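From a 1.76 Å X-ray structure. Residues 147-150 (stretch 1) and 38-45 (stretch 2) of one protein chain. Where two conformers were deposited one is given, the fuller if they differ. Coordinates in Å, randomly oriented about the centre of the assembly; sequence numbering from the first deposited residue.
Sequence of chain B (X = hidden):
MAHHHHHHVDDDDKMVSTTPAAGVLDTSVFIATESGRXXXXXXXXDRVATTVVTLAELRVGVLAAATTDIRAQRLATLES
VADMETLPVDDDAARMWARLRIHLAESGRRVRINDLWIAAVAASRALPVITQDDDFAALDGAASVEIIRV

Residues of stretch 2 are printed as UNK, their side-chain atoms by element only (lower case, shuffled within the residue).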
# COMPACT_ATOMS: atom_id res chain seq x y z
N ILE B 147 -6.39 5.43 8.97
CA ILE B 147 -6.69 4.69 7.74
C ILE B 147 -7.69 5.53 6.91
O ILE B 147 -8.67 5.99 7.45
CB ILE B 147 -7.33 3.33 8.06
CG1 ILE B 147 -6.39 2.51 8.99
CG2 ILE B 147 -7.63 2.52 6.79
CD1 ILE B 147 -4.94 2.35 8.40
N ILE B 148 -7.41 5.71 5.62
CA ILE B 148 -8.30 6.45 4.71
C ILE B 148 -8.72 5.50 3.60
O ILE B 148 -7.89 5.07 2.80
CB ILE B 148 -7.61 7.71 4.16
CG1 ILE B 148 -7.22 8.64 5.32
CG2 ILE B 148 -8.52 8.47 3.15
CD1 ILE B 148 -6.27 9.79 4.92
N ARG B 149 -10.00 5.13 3.58
CA ARG B 149 -10.50 4.16 2.61
C ARG B 149 -10.98 4.87 1.35
O ARG B 149 -11.88 5.71 1.41
CB ARG B 149 -11.62 3.33 3.19
CG ARG B 149 -11.22 2.70 4.46
CD ARG B 149 -11.85 1.38 4.70
NE ARG B 149 -11.35 0.92 5.99
CZ ARG B 149 -10.37 0.04 6.15
NH1 ARG B 149 -9.76 -0.55 5.12
NH2 ARG B 149 -10.02 -0.26 7.36
N VAL B 150 -10.38 4.53 0.21
CA VAL B 150 -10.71 5.17 -1.07
C VAL B 150 -11.26 4.16 -2.06
O VAL B 150 -11.51 4.50 -3.20
CB VAL B 150 -9.49 5.88 -1.68
CG1 VAL B 150 -9.05 7.06 -0.80
CG2 VAL B 150 -8.35 4.86 -1.89
OXT VAL B 150 -11.49 2.99 -1.76
N UNK B 38 -13.45 2.93 -9.83
CA UNK B 38 -12.66 4.15 -9.63
C UNK B 38 -12.43 4.49 -8.15
O UNK B 38 -13.26 4.14 -7.30
o UNK B 38 -13.13 8.50 -11.56
c UNK B 38 -13.07 7.87 -10.50
c UNK B 38 -12.36 6.53 -10.43
n UNK B 38 -13.63 8.30 -9.37
c UNK B 38 -13.31 5.35 -10.32
N UNK B 39 -11.33 5.17 -7.85
CA UNK B 39 -10.99 5.54 -6.48
C UNK B 39 -11.74 6.79 -6.05
O UNK B 39 -12.17 7.59 -6.89
c UNK B 39 -9.48 5.77 -6.32
c UNK B 39 -7.11 5.10 -6.73
c UNK B 39 -8.76 3.38 -5.96
c UNK B 39 -8.55 4.65 -6.79
N UNK B 40 -11.89 6.94 -4.74
CA UNK B 40 -12.48 8.15 -4.17
C UNK B 40 -11.42 9.24 -4.10
O UNK B 40 -10.78 9.43 -3.06
c UNK B 40 -13.84 9.00 -2.20
o UNK B 40 -13.71 10.16 -2.67
o UNK B 40 -14.60 8.74 -1.24
c UNK B 40 -13.06 7.84 -2.79
N UNK B 41 -11.25 9.97 -5.21
CA UNK B 41 -10.15 10.92 -5.37
C UNK B 41 -10.15 12.04 -4.35
O UNK B 41 -9.08 12.49 -3.93
c UNK B 41 -9.58 9.70 -8.49
o UNK B 41 -9.20 9.91 -9.66
o UNK B 41 -9.15 8.76 -7.79
c UNK B 41 -10.65 10.61 -7.91
c UNK B 41 -10.14 11.53 -6.79
N UNK B 42 -11.34 12.50 -3.97
CA UNK B 42 -11.51 13.57 -2.97
C UNK B 42 -10.75 13.32 -1.66
O UNK B 42 -10.32 14.27 -1.01
c UNK B 42 -13.00 13.80 -2.68
N UNK B 43 -10.60 12.05 -1.30
CA UNK B 43 -9.97 11.66 -0.02
C UNK B 43 -8.46 11.42 -0.09
O UNK B 43 -7.81 11.27 0.94
c UNK B 43 -12.76 11.68 1.23
c UNK B 43 -10.65 10.41 0.54
c UNK B 43 -12.47 9.26 1.69
c UNK B 43 -11.77 10.58 1.57
N UNK B 44 -7.91 11.39 -1.31
CA UNK B 44 -6.46 11.24 -1.48
C UNK B 44 -5.79 12.54 -1.04
O UNK B 44 -6.21 13.62 -1.46
c UNK B 44 -6.09 10.87 -2.93
c UNK B 44 -4.55 10.77 -3.11
c UNK B 44 -6.54 9.13 -4.78
c UNK B 44 -6.77 9.55 -3.33
N UNK B 45 -4.78 12.44 -0.16
CA UNK B 45 -4.06 13.64 0.26
C UNK B 45 -3.38 14.31 -0.92
O UNK B 45 -3.24 13.71 -2.00
c UNK B 45 -4.38 11.27 0.63
c UNK B 45 -3.02 13.11 1.25
c UNK B 45 -3.62 11.86 1.77
O HOH W 1 -14.18 5.95 -0.18

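Position 38 carries three side-chain carbons, the third bonded to one oxygen and one nitrogen: an amide on a two-methylene stem. Its CA-to-CB bond points away from stretch 1. This is Gln38; the amide reaches the backbone of the next residue, NE2 of Gln38 donating to O of residue 39 at 3.0 Å.

Position 39 has four carbons, forked at the second. One terminal methyl lies 4.4 Å from CG2 of Val150, a loose apolar contact, and the backbone CA sits 3.5 Å from O of Val150 with an angle of 133° at the hydrogen, consistent with a CA-H...O contact. This is Leu39, a buried residue, and the methyl is CD2.

Position 40 shows two carbons, the second bearing two oxygens, a carboxylate one methylene from the backbone. Its CB approaches CB of Val150 to 4.2 Å, and its N donates to O of Val150 at 2.9 Å with an N-H...O angle of 162°, close to linear. The residue is Asp40. Water 1 donates to its OD2 at 3.0 Å and to O of Arg149 at 2.8 Å, adding a bridged link beside the direct one.

Position 41 has three carbons, the third with two oxygens. Its CA-to-CB bond points away, and although the carboxylate end comes nearer, the nearer oxygen is still 6.7 Å from O of Val150. This is Glu41.

Position 42 has a single carbon, CB, 8.0 Å from CG1 of Val150, too far for contact: Ala42.

Position 43 again has four carbons forked at the second. Its CB lies 3.9 Å from both CG2 of Ile148 and CG1 of Val150, while one terminal methyl reaches O of Arg149 at 3.6 Å. This is Leu43, the methyl CD2; its chi1 of -95° falls between wells.

Position 44 has four carbons forked at the first, one arm two carbons long. The first carbon of that arm lies 4.2 Å from CG1 of Val150; this is Ile44, and that carbon is CG1.

Position 45 has three carbons closing a ring onto the backbone N. The middle one is 4.6 Å from CD1 of Ile148. This is Pro45.

The contact, burying 310 Å² in all, centres on Val150, which contributes 105 Å². Its terminal carboxylate oxygen O accepts the one direct hydrogen bond, from Asp40 N, while its methyls meet Leu39, Leu43 and Ile44. Leu43 closes the 3-10 segment 41-43, its N bonded to Asp40 O at 3.2 Å, and its CB also contacts Ile148 CG2. Polar anchoring at the chain end and apolar packing thus work side by side.

Stretch 2 38-45: QLDEALIP
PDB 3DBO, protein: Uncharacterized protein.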